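PDB 3JS9: nucleoside diphosphate kinase family protein from Babesia bovis, which probably catalyses the magnesium-dependent transfer of the terminal phosphate from nucleoside triphosphates to nucleoside diphosphates, through a phosphohistidine intermediate. Local coordinates for residues 26-29 with 30-34; 125-128 with 129-132. All coordinates share one frame; numbering follows the deposited sequence.

Overall arrangement
The two contacts are both local, each made within a few residues of chain, and they illustrate how a helix is held along its opening turns and at its N-cap. Interaction 1 comes first along the chain, inside helix 26-36, one of the helices packed on the antiparallel sheet; interaction 2 follows where strand 122-124 gives way to helix 128-138. Their centres lie about 20 Å apart, on opposite sides of the chain's centre, and their nearest atoms stay about 8 Å from each other. Helix 26-36 faces a second subunit of the six-chain assembly, whereas helix 128-138 begins close to His123, the predicted phosphohistidine.

Interaction 1. Residues 26-29 with 30-34; sequences IGEI and LKRFE
Helix 26-36 packs against the antiparallel sheet of the nucleoside diphosphate kinase fold, and across its first turns Glu28 and Arg32 form an i to i+4 salt bridge. The carboxylate of Glu28 meets the guanidinium at its edge: OE2 of Glu28 lies 2.8 Å from NE of Arg32, in a nearly straight bond that uses the anti lone pair of OE2 and lies close to the guanidinium plane. A weaker bond runs from NH1 of Arg32 to the same OE2 at 3.3 Å. Both bonds end on OE2, and the planes stand 73° apart, so this is not the flat pairing of two oxygens with two nitrogens. A bend at chi2 (62°) turns the Glu28 carboxylate back toward Arg32, whose chain stays extended from CG to NE. The helical backbone bonds run alongside, among them Leu30 N to Ile26 O at 2.9 Å. On the buried side, CG2 of Ile29 approaches CD2 of Phe33 at 4.4 Å, and the Phe33 ring turns its edge to the carbonyl oxygen of Ile29. Asp112 gives Arg32 NH1 a second acidic partner; OE1 of Glu28 is held by Lys31 of the second subunit, and Lys31 in turn reaches Glu28 there. Ile29 and Arg32 rest on Ile109 of helix 109-113, Leu30 packs on Phe79 of strand 78-85, and Phe33 stacks with Trp83 of that strand.

Interaction 2. Residues 125-128 with 129-132; sequences SSSA and EDAA
Ser127 and Asp130 supply the polar side-chain contact. The hydroxyl of Ser127 takes up the backbone amide of Asp130, with N of Asp130 3.1 Å from OG of Ser127 and the N-H pointing almost straight at the oxygen (165°). The same hydroxyl gives a weak bond to the carboxylate, OG of Ser127 to OD2 of Asp130, so a single oxygen ties both the backbone and the side chain of the residue three places on. With chi1 of 63°, OG of Ser127 sits between its own backbone N and carbonyl carbon, which turns it toward the amide of Asp130. The other carboxylate oxygen, OD1 of Asp130, makes a salt bridge with Arg133, three residues on, and this second hold would limit rotation of the group.

Ser127 is thus the N-cap of helix 128-138, which follows strand 122-124, which carries His123, the predicted phosphohistidine. Its extended backbone precedes the helical angles of Ala128, and its side chain serves an amide in the first turn that has no preceding carbonyl of the helix to bond.

Backbone bonds carry the turn onward: N of Ala131 reaches O of Ser127 at 2.8 Å, and N of Ala132 reaches O of Ala128 at 3.0 Å.

The remaining touches are van der Waals contacts of small side chains. CB of Ser126 lies beside the carboxylate, 3.2 Å from OD2 of Asp130. Ser125 comes up against Ala131, its CB 3.8 Å from CB of Ala131 and its OG 3.4 Å from CA of Ala131. That hydroxyl bonds outside the segments, to Glu134 OE1 and to the backbone N of Tyr13 in strand 10-16.

Interaction 1. Residues 26-29 with 30-34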
# COMPACT_ATOMS: atom_id res chain seq x y z
N ILE A 26 -13.18 5.18 4.60
CA ILE A 26 -13.17 5.18 6.06
C ILE A 26 -11.89 4.53 6.55
O ILE A 26 -11.18 5.11 7.42
CB ILE A 26 -14.37 4.45 6.71
CG1 ILE A 26 -15.69 5.15 6.35
CG2 ILE A 26 -14.16 4.32 8.24
CD1 ILE A 26 -16.96 4.31 6.60
N GLY A 27 -11.61 3.33 6.02
CA GLY A 27 -10.46 2.52 6.50
C GLY A 27 -9.13 3.21 6.26
O GLY A 27 -8.28 3.26 7.14
N GLU A 28 -8.97 3.77 5.06
CA GLU A 28 -7.79 4.52 4.68
C GLU A 28 -7.53 5.68 5.64
O GLU A 28 -6.39 5.90 6.05
CB GLU A 28 -7.99 5.04 3.26
CG GLU A 28 -6.88 5.90 2.69
CD GLU A 28 -5.53 5.17 2.57
OE1 GLU A 28 -5.52 3.96 2.34
OE2 GLU A 28 -4.48 5.82 2.70
N ILE A 29 -8.57 6.41 6.01
CA ILE A 29 -8.42 7.59 6.83
C ILE A 29 -8.07 7.17 8.25
O ILE A 29 -7.09 7.69 8.84
CB ILE A 29 -9.71 8.50 6.78
CG1 ILE A 29 -9.85 9.21 5.40
CG2 ILE A 29 -9.74 9.49 7.94
CD1 ILE A 29 -11.33 9.66 5.04
N LEU A 30 -8.83 6.21 8.80
CA LEU A 30 -8.54 5.68 10.13
C LEU A 30 -7.06 5.24 10.20
O LEU A 30 -6.31 5.64 11.08
CB LEU A 30 -9.50 4.54 10.47
CG LEU A 30 -9.75 4.20 11.96
CD1 LEU A 30 -10.94 3.29 12.09
CD2 LEU A 30 -8.55 3.60 12.75
N LYS A 31 -6.66 4.44 9.21
CA LYS A 31 -5.32 3.87 9.15
C LYS A 31 -4.24 4.97 9.13
O LYS A 31 -3.19 4.85 9.78
CB LYS A 31 -5.26 2.97 7.93
CG LYS A 31 -3.91 2.28 7.64
CD LYS A 31 -4.14 1.23 6.51
CE LYS A 31 -2.86 0.92 5.68
NZ LYS A 31 -1.89 0.10 6.47
N ARG A 32 -4.51 6.08 8.43
CA ARG A 32 -3.52 7.17 8.40
C ARG A 32 -3.38 7.78 9.76
O ARG A 32 -2.25 8.07 10.17
CB ARG A 32 -3.88 8.26 7.38
CG ARG A 32 -3.58 7.88 5.94
CD ARG A 32 -4.25 8.82 5.00
NE ARG A 32 -4.07 8.39 3.62
CZ ARG A 32 -3.49 9.13 2.67
NH1 ARG A 32 -3.41 8.63 1.45
NH2 ARG A 32 -3.07 10.37 2.92
N PHE A 33 -4.47 7.94 10.49
CA PHE A 33 -4.36 8.43 11.87
C PHE A 33 -3.66 7.43 12.81
O PHE A 33 -2.83 7.83 13.65
CB PHE A 33 -5.71 8.89 12.41
CG PHE A 33 -6.03 10.32 12.04
CD1 PHE A 33 -5.67 11.37 12.88
CD2 PHE A 33 -6.61 10.63 10.80
CE1 PHE A 33 -5.93 12.67 12.52
CE2 PHE A 33 -6.88 11.93 10.43
CZ PHE A 33 -6.53 12.95 11.28
N GLU A 34 -3.97 6.15 12.64
CA GLU A 34 -3.39 5.09 13.43
C GLU A 34 -1.88 5.02 13.18
O GLU A 34 -1.12 4.95 14.15
CB GLU A 34 -4.10 3.76 13.12
CG GLU A 34 -4.15 2.71 14.20
CD GLU A 34 -5.05 1.52 13.78
OE1 GLU A 34 -5.49 1.47 12.60
OE2 GLU A 34 -5.31 0.62 14.62

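Interaction 2. Residues 125-128 with 129-132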
# COMPACT_ATOMS: atom_id res chain seq x y z
N SER A 125 -10.81 18.91 13.53
CA SER A 125 -11.05 20.08 14.40
C SER A 125 -10.07 21.17 14.03
O SER A 125 -8.90 20.89 13.73
CB SER A 125 -10.86 19.74 15.90
OG SER A 125 -11.92 18.96 16.37
N SER A 126 -10.54 22.40 14.10
CA SER A 126 -9.74 23.54 13.71
C SER A 126 -8.86 24.17 14.81
O SER A 126 -7.80 24.75 14.53
CB SER A 126 -10.68 24.60 13.18
OG SER A 126 -10.05 25.24 12.12
N SER A 127 -9.31 24.08 16.06
CA SER A 127 -8.70 24.80 17.17
C SER A 127 -9.04 24.06 18.45
O SER A 127 -9.93 23.21 18.45
CB SER A 127 -9.27 26.25 17.24
OG SER A 127 -10.68 26.21 17.50
N ALA A 128 -8.35 24.42 19.54
CA ALA A 128 -8.63 23.86 20.88
C ALA A 128 -10.10 24.05 21.29
O ALA A 128 -10.74 23.13 21.78
CB ALA A 128 -7.67 24.45 21.93
N GLU A 129 -10.63 25.24 21.02
CA GLU A 129 -12.01 25.54 21.33
C GLU A 129 -12.95 24.68 20.47
O GLU A 129 -13.90 24.11 20.98
CB GLU A 129 -12.30 27.05 21.15
CG GLU A 129 -13.57 27.49 21.88
CD GLU A 129 -14.19 28.81 21.39
OE1 GLU A 129 -13.46 29.81 21.26
OE2 GLU A 129 -15.45 28.83 21.19
N ASP A 130 -12.69 24.58 19.17
CA ASP A 130 -13.54 23.72 18.34
C ASP A 130 -13.46 22.26 18.74
O ASP A 130 -14.47 21.56 18.72
CB ASP A 130 -13.20 23.86 16.85
CG ASP A 130 -13.52 25.23 16.30
OD1 ASP A 130 -14.49 25.85 16.77
OD2 ASP A 130 -12.81 25.69 15.37
N ALA A 131 -12.26 21.81 19.09
CA ALA A 131 -12.04 20.41 19.48
C ALA A 131 -12.82 20.08 20.74
O ALA A 131 -13.43 18.99 20.84
CB ALA A 131 -10.56 20.14 19.69
N ALA A 132 -12.80 21.00 21.71
CA ALA A 132 -13.44 20.77 23.00
C ALA A 132 -14.96 20.60 22.81
O ALA A 132 -15.58 19.74 23.43
CB ALA A 132 -13.12 21.90 23.98